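Local atomic coordinates of polysaccharide deacetylase (Bacillus anthracis, PDB entry 2J13), a protein that probably removes acetyl groups from peptidoglycan of the bacterial cell wall, as a zinc-binding family 4 carbohydrate esterase. Residues K223-D226 with D227-K231. Sequence-based numbering, arbitrary orientation.
Sequences KIID and DLREK
Ile225 and Arg229, one helical turn apart, run side by side in the same direction. The first torsion of Ile225 (chi1 -75°) sets CG1 beside the backbone N and puts CG2 anti to that N; CG2 lies over one face of the guanidinium, 3.7 Å from Arg229 NH1. A branched aliphatic suits this place because a methyl can cover the flat group while leaving its N-H edge to polar partners. At that edge, in the guanidinium plane, a water accepts from NH1 of Arg229 and donates to OD1 of Asp226 at 2.6 Å. The acid and the arginine are therefore joined through water, NH1 and OD1 themselves standing 5.3 Å apart. Next round the helix, Ile224 and Leu228 make a similar but wholly apolar pair, with CG2 of Ile224 3.6 Å from CD1 of Leu228. Glu230, bent at its second torsion (chi2 -76°), folds back beside the carbonyl of Asp226. A second water there donates to both Asp226 O and Glu230 OE2, giving that carbonyl a partner besides the helical N-H of Glu230.

The spacing comes from four successive i to i+4 bonds, from Asp227 N to Lys223 O (2.9 Å) through Glu230 N to Asp226 O (3.1 Å). Beyond the helix, Lys80 holds both polar ends: its NZ forms a salt bridge with Asp226 OD1, and its backbone O accepts from Arg229 NH1. Ile225 and Leu228 are buried against Phe235 of strand 234-236, while Lys223 and Asp227 are exposed, where their charged ends can be solvated. This is the C-terminal end of an amphipathic helix, 217-230, packed on the parallel sheet of the NodB homology fold; the strand that follows brings in the zinc ligand His234.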
# COMPACT_ATOMS: atom_id res chain seq x y z
N LYS A 223 -18.89 8.00 2.50
CA LYS A 223 -19.84 7.98 1.38
C LYS A 223 -19.48 6.97 0.31
O LYS A 223 -20.37 6.29 -0.24
CB LYS A 223 -19.93 9.37 0.76
CG LYS A 223 -20.51 10.46 1.65
CD LYS A 223 -20.36 11.81 0.99
CE LYS A 223 -20.92 11.79 -0.44
NZ LYS A 223 -21.21 13.14 -1.00
N ILE A 224 -18.18 6.86 -0.00
CA ILE A 224 -17.68 5.95 -0.99
C ILE A 224 -17.90 4.50 -0.54
O ILE A 224 -18.36 3.66 -1.32
CB ILE A 224 -16.16 6.20 -1.25
CG1 ILE A 224 -15.98 7.53 -1.97
CG2 ILE A 224 -15.56 5.06 -2.03
CD1 ILE A 224 -14.50 7.98 -2.11
N ILE A 225 -17.62 4.22 0.73
CA ILE A 225 -17.83 2.87 1.28
C ILE A 225 -19.31 2.48 1.19
O ILE A 225 -19.67 1.40 0.70
CB ILE A 225 -17.37 2.83 2.73
CG1 ILE A 225 -15.82 2.79 2.79
CG2 ILE A 225 -17.89 1.60 3.48
CD1 ILE A 225 -15.28 3.04 4.19
N ASP A 226 -20.16 3.38 1.63
CA ASP A 226 -21.61 3.13 1.58
C ASP A 226 -22.07 2.89 0.15
O ASP A 226 -22.79 1.90 -0.16
CB ASP A 226 -22.37 4.28 2.22
CG ASP A 226 -22.22 4.37 3.74
OD1 ASP A 226 -21.73 3.40 4.38
OD2 ASP A 226 -22.62 5.43 4.32
N ASP A 227 -21.68 3.77 -0.76
CA ASP A 227 -22.09 3.72 -2.17
C ASP A 227 -21.61 2.44 -2.88
O ASP A 227 -22.33 1.81 -3.66
CB ASP A 227 -21.53 4.98 -2.85
CG ASP A 227 -22.00 5.15 -4.28
OD1 ASP A 227 -23.01 5.84 -4.49
OD2 ASP A 227 -21.34 4.61 -5.19
N LEU A 228 -20.36 2.06 -2.65
CA LEU A 228 -19.84 0.89 -3.26
C LEU A 228 -20.50 -0.37 -2.70
O LEU A 228 -20.78 -1.30 -3.45
CB LEU A 228 -18.31 0.84 -3.15
CG LEU A 228 -17.63 1.88 -4.04
CD1 LEU A 228 -16.11 1.98 -3.76
CD2 LEU A 228 -17.84 1.54 -5.50
N ARG A 229 -20.80 -0.40 -1.41
CA ARG A 229 -21.52 -1.58 -0.87
C ARG A 229 -22.91 -1.74 -1.50
O ARG A 229 -23.33 -2.87 -1.75
CB ARG A 229 -21.63 -1.54 0.63
CG ARG A 229 -20.34 -1.94 1.29
CD ARG A 229 -20.35 -1.68 2.75
NE ARG A 229 -19.28 -2.43 3.41
CZ ARG A 229 -18.87 -2.20 4.65
NH1 ARG A 229 -19.39 -1.21 5.36
NH2 ARG A 229 -17.90 -2.95 5.16
N GLU A 230 -23.58 -0.65 -1.81
CA GLU A 230 -24.90 -0.68 -2.49
C GLU A 230 -24.81 -1.22 -3.92
O GLU A 230 -25.81 -1.69 -4.49
CB GLU A 230 -25.54 0.72 -2.47
CG GLU A 230 -25.80 1.25 -1.08
CD GLU A 230 -27.02 0.62 -0.40
OE1 GLU A 230 -27.76 -0.13 -1.08
OE2 GLU A 230 -27.22 0.88 0.81
N LYS A 231 -23.62 -1.15 -4.52
CA LYS A 231 -23.37 -1.73 -5.82
C LYS A 231 -22.82 -3.16 -5.77
O LYS A 231 -22.42 -3.71 -6.81
CB LYS A 231 -22.47 -0.81 -6.65
CG LYS A 231 -23.14 0.51 -7.00
CD LYS A 231 -22.22 1.49 -7.73
CE LYS A 231 -21.67 0.89 -9.01
NZ LYS A 231 -21.69 1.90 -10.13
O HOH W 1 -21.60 0.82 4.65
O HOH W 2 -24.82 1.39 2.12